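Local coordinates for protein RsfP (Uncultured bacterium, PDB 4GLJ) that probably cleaves methylthioadenosine with phosphate, releasing adenine and methylthioribose 1-phosphate, and binds the dye rhodamine B, at residues A17-S22 with L62-Q67; E44-I49 with R79-A84; P114-D119 with K168-C173. All coordinates share one frame; numbering follows the deposited sequence. Where two conformers were deposited one is given.

From the N terminus the chain enters the sheet on strand 16-20, and contact 1 closes the first loop when 62-67 returns alongside it. Before that loop is shut, 44-49 has already begun contact 2, which closes only at helix 78-87, so the two contacts cross in the order 17-22, 44-49, 62-67, 79-84. They also touch: helix 78-87 is joined through Ser46 of contact 2 to the turn that carries phosphate-binding Arg64 and His65 in contact 1. Contact 3 follows in series: 114-119 and 168-173 close a separate loop containing helix 145-157. It lies in the same sheet as contact 1, with centres about 20 Å apart.

Contact 1: residues A17-S22 with L62-Q67; sequences AIIGGS and LTRHGQ. With RHB (N-[9-(2-carboxyphenyl)-6-(diethylamino)-3H-xanthen-3-ylidene]-N-ethylethanaminium), chain B; PO4 (phosphate ion), chain D.
Leu62 sits beside Ile19 and bonds to the residues before and after it: its N donates to Ile18 O (2.9 Å), and its O accepts from Gly20 N at 2.8 Å. This is parallel pairing, and Ile19 and Leu62 turn their side chains to the same face, the one covered by helix 78-87. Thr63 pairs with Gly20 and starts a type I turn that ends at Gly66.

Inside that turn, Arg64 N still reaches back to Gly20 O, 2.8 Å away, which extends the pairing one residue past the strand. The Arg64 side chain leaves with CG anti to the backbone N (chi1 -179°) and bends at chi3. Ile19 CG2 lies over one face of the guanidinium, 3.3 Å above its plane and offset toward the rim, while NH1 gives a hydrogen bond to O4 of the phosphate (2.8 Å). Glu203 forms a salt bridge with NE.

His65 follows, presenting its NE2 to the same O4 at 2.8 Å, with a weak bond to O1; the phosphate lies at the ring's edge, and Leu71 O takes up ND1. The first segment adds Ser22 N, which donates to phosphate O2 (2.7 Å), and Gly21 CA lies 3.1 Å from that O2. Thr199 OG1 and Ala98 N complete the site. The dye's ethyl carbon C23 rests near His65 CE1. Two strand ends opening together onto an anion, with Gly-Ser on one and Arg-His on the other, form much of a phosphate site, consistent with those of nucleoside phosphorylases.

Contact 2: residues E44-I49 with R79-A84; sequences EPSDDI and RANIYA
Asn81 meets Ser46 because its CG stands anti to the carbonyl carbon, beside the backbone N (chi1 -72°), carrying the amide off the helix toward the loop, and a small chi2 of -14° then sets OD1 facing the loop backbone. Ser46, in the loop between strands 33-36 and 49-54, makes the matching move: its OG is likewise anti to its carbonyl carbon, which brings the hydroxyl to the nitrogen end of the amide.

The result is a pair of hydrogen bonds. Ser46 N donates to Asn81 OD1 at 2.7 Å, in the carbonyl plane and on a lone pair. Asn81 ND2 returns a bond to Ser46 OG at 3.0 Å, fairly straight (164° at the hydrogen) and only slightly out of the amide plane. Pro45 packs close to the same oxygen, its CA 3.0 Å from Asn81 OD1.

Along the rest of this helix face the contact is largely apolar. Ala84 CB, one turn further along helix 78-87 than Ala80, touches both Pro45 CG (3.8 Å) and Ile49 CD1 (3.7 Å), so one methyl meets both the proline ring and the isoleucine tip, which lie next to each other. Ala80 CB presses on the backbone at Glu44, 3.5 Å from Glu44 O. The small alanines let the loop lie close against the helix.

With both ends of the amide used, the rotation of Asn81 is settled: oxygen to the backbone N-H, nitrogen to the hydroxyl. Ser46 OG, accepting from Asn81, has its own proton to give to Arg64 O, so the bonding runs on to the backbone of a phosphate-binding residue and probably helps to position it from the second shell.

Contact 3: residues P114-D119 with K168-C173; sequences PDQMID and KATYVC
Tyr171 and its opposite number Met117 lie at the middle of a parallel strand pair that runs from Gln116 with Thr170 to Asp119 with Cys173. The short segments cross at only -20°. Backbone bonds come first. Tyr171 N donates to Gln116 O at 2.9 Å from above the carbonyl plane, Tyr171 O accepts from Ile118 N (2.8 Å), and Cys173 N closes on Ile118 O. At the corner where both chains turn, Ala169 O takes two donors, Asp115 N at 2.8 Å and Gln116 N at 3.1 Å. CA-H groups of Met117, Thr170 and Val172 add carbonyl contacts between these bonds.

The polar side chains gather at the same corner. Asp115 CG occupies the crowded position between backbone N and carbonyl carbon (chi1 64°), which puts it 3.6 Å from Lys168 CA. Asp115 OD1 receives a water at 2.7 Å, and that water also bonds to Thr170 OG1, 2.9 Å away. Lys168 crosses Asp115 at about a right angle, with its amine too distant from the carboxylate for a salt bridge.

Among the apolar contacts, Thr170 CG2 packs against Ile118 CG1 at 3.9 Å on one face of the sheet, and Ala183 of the second subunit lies on both residues. Met117 and Tyr171 share the other face. At the corner, Pro114 CB comes up to Tyr171 CB.

Chemically, the direct hydrogen bonds joining these strands are all backbone to backbone, and Asp115 and Thr170 are linked through water. Tyr171 OH bonds outside the pair, to Thr199 N and Asn200 N beside the phosphate site. Gln116 NE2 bonds to Ala140 O, while Gln116 OE1 (to Ala183 N), Met117 O and the backbone of Asp119 bond to the second subunit. The pair therefore lies between the phosphate pocket and the subunit interface.

Contact 1: residues A17-S22 with L62-Q67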
loop_
_atom_site.group_PDB
_atom_site.type_symbol
_atom_site.label_atom_id
_atom_site.label_comp_id
_atom_site.label_asym_id
_atom_site.label_seq_id
_atom_site.Cartn_x
_atom_site.Cartn_y
_atom_site.Cartn_z
ATOM N N ALA A 17 -22.885 -18.018 8.257
ATOM C CA ALA A 17 -22.723 -17.710 6.841
ATOM C C ALA A 17 -21.483 -18.322 6.287
ATOM O O ALA A 17 -20.450 -18.424 6.957
ATOM C CB ALA A 17 -22.746 -16.203 6.620
ATOM N N ILE A 18 -21.578 -18.757 5.040
ATOM C CA ILE A 18 -20.431 -19.240 4.332
ATOM C C ILE A 18 -20.175 -18.232 3.188
ATOM O O ILE A 18 -21.099 -17.927 2.393
ATOM C CB ILE A 18 -20.708 -20.606 3.719
ATOM C CG1 ILE A 18 -21.218 -21.616 4.790
ATOM C CG2 ILE A 18 -19.511 -21.144 2.920
ATOM C CD1 ILE A 18 -20.200 -21.825 5.922
ATOM N N ILE A 19 -18.914 -17.763 3.082
ATOM C CA ILE A 19 -18.535 -16.861 1.996
ATOM C C ILE A 19 -17.680 -17.704 1.122
ATOM O O ILE A 19 -16.589 -18.168 1.503
ATOM C CB ILE A 19 -17.774 -15.570 2.455
ATOM C CG1 ILE A 19 -18.633 -14.777 3.416
ATOM C CG2 ILE A 19 -17.353 -14.778 1.185
ATOM C CD1 ILE A 19 -17.975 -13.504 3.954
ATOM N N GLY A 20 -18.210 -17.998 -0.081
ATOM C CA GLY A 20 -17.558 -18.917 -0.972
ATOM C C GLY A 20 -16.628 -18.239 -1.994
ATOM O O GLY A 20 -17.112 -17.354 -2.753
ATOM N N GLY A 21 -15.365 -18.714 -2.062
ATOM C CA GLY A 21 -14.272 -18.231 -2.925
ATOM C C GLY A 21 -14.260 -18.848 -4.301
ATOM O O GLY A 21 -15.305 -19.354 -4.768
ATOM N N SER A 22 -13.096 -18.821 -4.929
ATOM C CA SER A 22 -12.961 -19.364 -6.266
ATOM C C SER A 22 -13.361 -20.848 -6.264
ATOM O O SER A 22 -12.892 -21.607 -5.417
ATOM C CB SER A 22 -11.543 -19.203 -6.762
ATOM O OG SER A 22 -11.251 -17.832 -6.963
ATOM N N LEU A 62 -22.864 -16.783 0.461
ATOM C CA LEU A 62 -22.593 -15.571 -0.372
ATOM C C LEU A 62 -21.394 -15.955 -1.280
ATOM O O LEU A 62 -20.364 -16.394 -0.777
ATOM C CB LEU A 62 -22.240 -14.399 0.536
ATOM C CG LEU A 62 -21.811 -13.096 -0.180
ATOM C CD1 LEU A 62 -22.787 -12.869 -1.338
ATOM C CD2 LEU A 62 -21.916 -11.937 0.794
ATOM N N THR A 63 -21.562 -15.861 -2.606
ATOM C CA THR A 63 -20.447 -16.117 -3.547
ATOM C C THR A 63 -19.670 -14.869 -3.628
ATOM O O THR A 63 -20.173 -13.891 -4.173
ATOM C CB THR A 63 -20.961 -16.366 -4.971
ATOM O OG1 THR A 63 -21.935 -17.386 -4.887
ATOM C CG2 THR A 63 -19.819 -16.835 -5.829
ATOM N N ARG A 64 -18.441 -14.871 -3.087
ATOM C CA ARG A 64 -17.665 -13.668 -3.047
ATOM C C ARG A 64 -17.457 -12.942 -4.434
ATOM O O ARG A 64 -17.525 -11.679 -4.539
ATOM C CB ARG A 64 -16.290 -14.050 -2.404
ATOM C CG ARG A 64 -15.412 -12.862 -2.289
ATOM C CD ARG A 64 -14.072 -13.192 -1.686
ATOM N NE ARG A 64 -14.128 -13.725 -0.311
ATOM C CZ ARG A 64 -13.796 -14.951 0.093
ATOM N NH1 ARG A 64 -13.475 -15.912 -0.773
ATOM N NH2 ARG A 64 -13.858 -15.258 1.404
ATOM N N HIS A 65 -17.194 -13.734 -5.468
ATOM C CA HIS A 65 -16.892 -13.174 -6.816
ATOM C C HIS A 65 -18.078 -12.935 -7.677
ATOM O O HIS A 65 -17.917 -12.466 -8.791
ATOM C CB HIS A 65 -15.888 -14.034 -7.556
ATOM C CG HIS A 65 -14.523 -14.048 -6.908
ATOM N ND1 HIS A 65 -13.652 -13.035 -7.042
ATOM C CD2 HIS A 65 -13.945 -14.948 -6.014
ATOM C CE1 HIS A 65 -12.510 -13.304 -6.346
ATOM N NE2 HIS A 65 -12.700 -14.459 -5.691
ATOM N N GLY A 66 -19.278 -13.163 -7.125
ATOM C CA GLY A 66 -20.555 -13.081 -7.836
ATOM C C GLY A 66 -20.821 -14.264 -8.735
ATOM O O GLY A 66 -19.938 -15.101 -8.971
ATOM N N GLN A 67 -22.030 -14.319 -9.297
ATOM C CA GLN A 67 -22.305 -15.349 -10.288
ATOM C C GLN A 67 -21.418 -15.219 -11.529
ATOM O O GLN A 67 -21.076 -14.112 -12.002
ATOM C CB GLN A 67 -23.805 -15.450 -10.621
ATOM C CG GLN A 67 -24.255 -16.912 -10.824
ATOM C CD GLN A 67 -23.613 -17.902 -9.833
ATOM O OE1 GLN A 67 -22.708 -18.693 -10.200
ATOM N NE2 GLN A 67 -24.049 -17.841 -8.566
HETATM O O2 RHB B . -9.606 -19.172 -14.842
HETATM C C26 RHB B . -8.451 -19.337 -15.279
HETATM C C19 RHB B . -7.265 -19.175 -14.386
HETATM C C14 RHB B . -7.284 -19.027 -13.000
HETATM C C15 RHB B . -6.069 -18.910 -12.338
HETATM C C16 RHB B . -4.856 -18.924 -12.999
HETATM C C17 RHB B . -4.842 -19.059 -14.365
HETATM C C18 RHB B . -6.048 -19.192 -15.038
HETATM C C9 RHB B . -8.470 -18.987 -12.088
HETATM C C8 RHB B . -8.261 -18.340 -10.757
HETATM C C13 RHB B . -7.041 -17.793 -10.389
HETATM C C12 RHB B . -6.844 -17.185 -9.146
HETATM C C11 RHB B . -7.889 -17.086 -8.255
HETATM N N1 RHB B . -7.713 -16.530 -6.968
HETATM C C35 RHB B . -6.412 -17.082 -6.544
HETATM C C36 RHB B . -6.422 -18.550 -6.935
HETATM C C22 RHB B . -7.804 -15.056 -6.756
HETATM C C23 RHB B . -9.252 -14.657 -6.431
HETATM C C10 RHB B . -9.094 -17.668 -8.624
HETATM C C7 RHB B . -9.291 -18.271 -9.861
HETATM O O1 RHB B . -10.516 -18.800 -10.178
HETATM C C1 RHB B . -10.795 -19.421 -11.367
HETATM C C2 RHB B . -9.832 -19.552 -12.358
HETATM C C6 RHB B . -12.078 -19.911 -11.560
HETATM C C5 RHB B . -12.429 -20.539 -12.739
HETATM C C4 RHB B . -11.479 -20.678 -13.742
HETATM C C3 RHB B . -10.184 -20.188 -13.552
HETATM N N2 RHB B . -13.738 -21.035 -12.879
HETATM C C24 RHB B . -14.744 -19.955 -12.917
HETATM C C25 RHB B . -16.068 -20.511 -12.429
HETATM C C33 RHB B . -13.837 -21.914 -14.064
HETATM C C34 RHB B . -14.975 -22.893 -13.849
HETATM O O3 RHB B . -8.241 -19.679 -16.459
HETATM P P PO4 D . -10.916 -16.488 -3.295
HETATM O O1 PO4 D . -10.207 -16.327 -4.608
HETATM O O2 PO4 D . -11.182 -17.974 -3.240
HETATM O O3 PO4 D . -9.957 -15.998 -2.276
HETATM O O4 PO4 D . -12.237 -15.729 -3.227
#

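Contact 2: residues E44-I49 with R79-A84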
loop_
_atom_site.group_PDB
_atom_site.type_symbol
_atom_site.label_atom_id
_atom_site.label_comp_id
_atom_site.label_asym_id
_atom_site.label_seq_id
_atom_site.Cartn_x
_atom_site.Cartn_y
_atom_site.Cartn_z
ATOM N N GLU A 44 -24.696 -2.829 -3.277
ATOM C CA GLU A 44 -25.133 -4.205 -3.342
ATOM C C GLU A 44 -24.022 -5.171 -2.993
ATOM O O GLU A 44 -22.852 -4.968 -3.366
ATOM C CB GLU A 44 -25.651 -4.519 -4.747
ATOM C CG GLU A 44 -26.716 -3.541 -5.210
ATOM C CD GLU A 44 -27.503 -4.069 -6.412
ATOM O OE1 GLU A 44 -26.860 -4.222 -7.486
ATOM O OE2 GLU A 44 -28.734 -4.327 -6.276
ATOM N N PRO A 45 -24.381 -6.277 -2.296
ATOM C CA PRO A 45 -23.430 -7.369 -2.104
ATOM C C PRO A 45 -23.046 -7.975 -3.441
ATOM O O PRO A 45 -23.701 -7.625 -4.449
ATOM C CB PRO A 45 -24.220 -8.423 -1.311
ATOM C CG PRO A 45 -25.332 -7.636 -0.718
ATOM C CD PRO A 45 -25.691 -6.561 -1.708
ATOM N N SER A 46 -22.054 -8.886 -3.426
ATOM C CA SER A 46 -21.523 -9.473 -4.631
ATOM C C SER A 46 -22.601 -10.194 -5.444
ATOM O O SER A 46 -22.524 -10.187 -6.650
ATOM C CB SER A 46 -20.473 -10.471 -4.314
ATOM O OG SER A 46 -19.341 -9.929 -3.718
ATOM N N ASP A 47 -23.590 -10.796 -4.784
ATOM C CA ASP A 47 -24.690 -11.488 -5.468
ATOM C C ASP A 47 -25.818 -11.572 -4.439
ATOM O O ASP A 47 -25.585 -11.279 -3.253
ATOM C CB ASP A 47 -24.174 -12.891 -5.805
ATOM C CG ASP A 47 -25.117 -13.708 -6.667
ATOM O OD1 ASP A 47 -26.106 -13.171 -7.251
ATOM O OD2 ASP A 47 -24.852 -14.951 -6.728
ATOM N N ASP A 48 -27.014 -11.993 -4.860
ATOM C CA ASP A 48 -28.081 -12.321 -3.916
ATOM C C ASP A 48 -27.556 -13.360 -2.928
ATOM O O ASP A 48 -26.823 -14.250 -3.305
ATOM C CB ASP A 48 -29.281 -12.898 -4.667
ATOM C CG ASP A 48 -29.968 -11.877 -5.559
ATOM O OD1 ASP A 48 -29.716 -10.653 -5.433
ATOM O OD2 ASP A 48 -30.776 -12.291 -6.391
ATOM N N ILE A 49 -27.817 -13.171 -1.646
ATOM C CA ILE A 49 -27.466 -14.148 -0.660
ATOM C C ILE A 49 -28.462 -15.328 -0.701
ATOM O O ILE A 49 -29.702 -15.135 -0.744
ATOM C CB ILE A 49 -27.383 -13.433 0.683
ATOM C CG1 ILE A 49 -26.106 -12.563 0.666
ATOM C CG2 ILE A 49 -27.354 -14.407 1.859
ATOM C CD1 ILE A 49 -26.255 -11.374 1.562
ATOM N N ARG A 79 -17.549 -4.281 2.119
ATOM C CA ARG A 79 -18.392 -3.646 3.109
ATOM C C ARG A 79 -19.875 -3.982 2.958
ATOM O O ARG A 79 -20.465 -4.360 3.904
ATOM C CB ARG A 79 -18.191 -2.131 3.106
ATOM C CG ARG A 79 -16.958 -1.603 3.814
ATOM C CD ARG A 79 -16.823 -0.101 3.681
ATOM N NE ARG A 79 -16.848 0.287 2.297
ATOM C CZ ARG A 79 -17.027 1.508 1.837
ATOM N NH1 ARG A 79 -17.187 2.528 2.637
ATOM N NH2 ARG A 79 -17.033 1.684 0.550
ATOM N N ALA A 80 -20.432 -3.910 1.749
ATOM C CA ALA A 80 -21.798 -4.468 1.479
ATOM C C ALA A 80 -22.010 -5.899 1.856
ATOM O O ALA A 80 -23.041 -6.226 2.432
ATOM C CB ALA A 80 -22.248 -4.179 0.029
ATOM N N ASN A 81 -21.068 -6.778 1.548
ATOM C CA ASN A 81 -21.226 -8.207 1.844
ATOM C C ASN A 81 -21.315 -8.462 3.359
ATOM O O ASN A 81 -22.189 -9.190 3.819
ATOM C CB ASN A 81 -20.017 -8.984 1.303
ATOM C CG ASN A 81 -20.009 -9.076 -0.233
ATOM O OD1 ASN A 81 -21.049 -8.781 -0.871
ATOM N ND2 ASN A 81 -18.886 -9.539 -0.826
ATOM N N ILE A 82 -20.437 -7.805 4.116
ATOM C CA ILE A 82 -20.366 -8.059 5.569
ATOM C C ILE A 82 -21.551 -7.358 6.150
ATOM O O ILE A 82 -22.196 -7.914 7.020
ATOM C CB ILE A 82 -18.984 -7.517 6.131
ATOM C CG1 ILE A 82 -17.817 -8.421 5.685
ATOM C CG2 ILE A 82 -19.022 -7.458 7.660
ATOM C CD1 ILE A 82 -17.950 -9.911 5.996
ATOM N N TYR A 83 -21.904 -6.146 5.662
ATOM C CA TYR A 83 -23.041 -5.445 6.231
ATOM C C TYR A 83 -24.333 -6.285 6.013
ATOM O O TYR A 83 -25.195 -6.461 6.916
ATOM C CB TYR A 83 -23.245 -4.072 5.591
ATOM C CG TYR A 83 -24.214 -3.165 6.372
ATOM C CD1 TYR A 83 -23.741 -2.269 7.339
ATOM C CD2 TYR A 83 -25.611 -3.211 6.164
ATOM C CE1 TYR A 83 -24.624 -1.437 8.058
ATOM C CE2 TYR A 83 -26.500 -2.390 6.881
ATOM C CZ TYR A 83 -25.983 -1.510 7.830
ATOM O OH TYR A 83 -26.832 -0.717 8.579
ATOM N N ALA A 84 -24.501 -6.787 4.799
ATOM C CA ALA A 84 -25.686 -7.619 4.480
ATOM C C ALA A 84 -25.799 -8.859 5.416
ATOM O O ALA A 84 -26.880 -9.182 5.883
ATOM C CB ALA A 84 -25.618 -8.028 3.013
#

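Contact 3: residues P114-D119 with K168-C173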
loop_
_atom_site.group_PDB
_atom_site.type_symbol
_atom_site.label_atom_id
_atom_site.label_comp_id
_atom_site.label_asym_id
_atom_site.label_seq_id
_atom_site.Cartn_x
_atom_site.Cartn_y
_atom_site.Cartn_z
ATOM N N PRO A 114 -5.708 -20.978 8.730
ATOM C CA PRO A 114 -4.688 -20.042 9.287
ATOM C C PRO A 114 -5.139 -19.455 10.616
ATOM O O PRO A 114 -6.358 -19.466 10.945
ATOM C CB PRO A 114 -4.614 -18.949 8.199
ATOM C CG PRO A 114 -5.970 -19.016 7.518
ATOM C CD PRO A 114 -6.249 -20.518 7.449
ATOM N N ASP A 115 -4.173 -19.032 11.441
ATOM C CA ASP A 115 -4.557 -18.353 12.638
ATOM C C ASP A 115 -4.103 -16.888 12.531
ATOM O O ASP A 115 -4.498 -16.069 13.367
ATOM C CB ASP A 115 -3.969 -19.056 13.886
ATOM C CG ASP A 115 -2.436 -19.031 13.915
ATOM O OD1 ASP A 115 -1.761 -18.999 12.861
ATOM O OD2 ASP A 115 -1.879 -19.031 15.014
ATOM N N GLN A 116 -3.292 -16.536 11.500
ATOM C CA GLN A 116 -2.826 -15.154 11.445
ATOM C C GLN A 116 -2.984 -14.676 10.033
ATOM O O GLN A 116 -3.143 -15.485 9.093
ATOM C CB GLN A 116 -1.346 -15.057 11.912
ATOM C CG GLN A 116 -1.181 -14.997 13.466
ATOM C CD GLN A 116 -1.900 -13.736 14.037
ATOM O OE1 GLN A 116 -1.931 -12.719 13.374
ATOM N NE2 GLN A 116 -2.526 -13.849 15.219
ATOM N N MET A 117 -2.818 -13.371 9.848
ATOM C CA MET A 117 -3.015 -12.756 8.521
ATOM C C MET A 117 -2.129 -11.550 8.451
ATOM O O MET A 117 -1.807 -10.927 9.511
ATOM C CB MET A 117 -4.436 -12.243 8.380
ATOM C CG MET A 117 -5.464 -13.326 8.303
ATOM S SD MET A 117 -7.075 -12.573 8.231
ATOM C CE MET A 117 -7.360 -12.483 6.474
ATOM N N ILE A 118 -1.682 -11.206 7.241
ATOM C CA ILE A 118 -0.937 -9.945 7.075
ATOM C C ILE A 118 -1.637 -9.244 5.894
ATOM O O ILE A 118 -1.807 -9.857 4.854
ATOM C CB ILE A 118 0.534 -10.228 6.717
ATOM C CG1 ILE A 118 1.269 -10.948 7.931
ATOM C CG2 ILE A 118 1.130 -8.891 6.239
ATOM C CD1 ILE A 118 2.717 -11.358 7.736
ATOM N N ASP A 119 -2.085 -7.994 6.095
ATOM C CA ASP A 119 -2.815 -7.278 5.076
ATOM C C ASP A 119 -1.874 -6.466 4.210
ATOM O O ASP A 119 -1.421 -5.398 4.614
ATOM C CB ASP A 119 -3.853 -6.363 5.698
ATOM C CG ASP A 119 -4.767 -5.725 4.657
ATOM O OD1 ASP A 119 -4.627 -6.011 3.451
ATOM O OD2 ASP A 119 -5.652 -4.933 5.074
ATOM N N LYS A 168 -2.745 -23.279 12.208
ATOM C CA LYS A 168 -1.720 -22.370 12.734
ATOM C C LYS A 168 -0.736 -21.833 11.665
ATOM O O LYS A 168 0.487 -21.861 11.849
ATOM C CB LYS A 168 -0.903 -22.945 13.885
ATOM C CG LYS A 168 -1.714 -23.563 15.027
ATOM C CD LYS A 168 -2.881 -22.676 15.498
ATOM C CE LYS A 168 -3.729 -23.342 16.598
ATOM N NZ LYS A 168 -2.985 -24.458 17.235
ATOM N N ALA A 169 -1.289 -21.306 10.613
ATOM C CA ALA A 169 -0.545 -20.725 9.477
ATOM C C ALA A 169 -0.863 -19.222 9.333
ATOM O O ALA A 169 -1.886 -18.711 9.888
ATOM C CB ALA A 169 -0.980 -21.454 8.188
ATOM N N THR A 170 0.027 -18.509 8.649
ATOM C CA THR A 170 -0.176 -17.084 8.361
ATOM C C THR A 170 -0.551 -16.856 6.897
ATOM O O THR A 170 0.190 -17.324 6.017
ATOM C CB THR A 170 1.082 -16.275 8.692
ATOM O OG1 THR A 170 1.263 -16.354 10.095
ATOM C CG2 THR A 170 0.878 -14.810 8.291
ATOM N N TYR A 171 -1.701 -16.186 6.652
ATOM C CA TYR A 171 -2.237 -15.874 5.302
ATOM C C TYR A 171 -1.791 -14.471 4.961
ATOM O O TYR A 171 -2.110 -13.524 5.664
ATOM C CB TYR A 171 -3.780 -15.908 5.359
ATOM C CG TYR A 171 -4.612 -15.552 4.109
ATOM C CD1 TYR A 171 -4.672 -14.213 3.581
ATOM C CD2 TYR A 171 -5.441 -16.512 3.511
ATOM C CE1 TYR A 171 -5.510 -13.893 2.465
ATOM C CE2 TYR A 171 -6.286 -16.164 2.418
ATOM C CZ TYR A 171 -6.302 -14.871 1.899
ATOM O OH TYR A 171 -7.203 -14.628 0.833
ATOM N N VAL A 172 -1.065 -14.313 3.838
ATOM C CA VAL A 172 -0.737 -12.938 3.435
ATOM C C VAL A 172 -1.732 -12.610 2.307
ATOM O O VAL A 172 -1.872 -13.365 1.364
ATOM C CB VAL A 172 0.748 -12.758 2.997
ATOM C CG1 VAL A 172 1.086 -13.702 1.866
ATOM C CG2 VAL A 172 0.945 -11.317 2.466
ATOM N N CYS A 173 -2.372 -11.424 2.399
ATOM C CA CYS A 173 -3.368 -11.029 1.438
ATOM C C CYS A 173 -2.754 -9.940 0.585
ATOM O O CYS A 173 -2.405 -8.917 1.115
ATOM C CB CYS A 173 -4.580 -10.436 2.131
ATOM S SG CYS A 173 -6.028 -10.407 0.981
HETATM O O HOH W 1 0.723 -18.259 12.168
#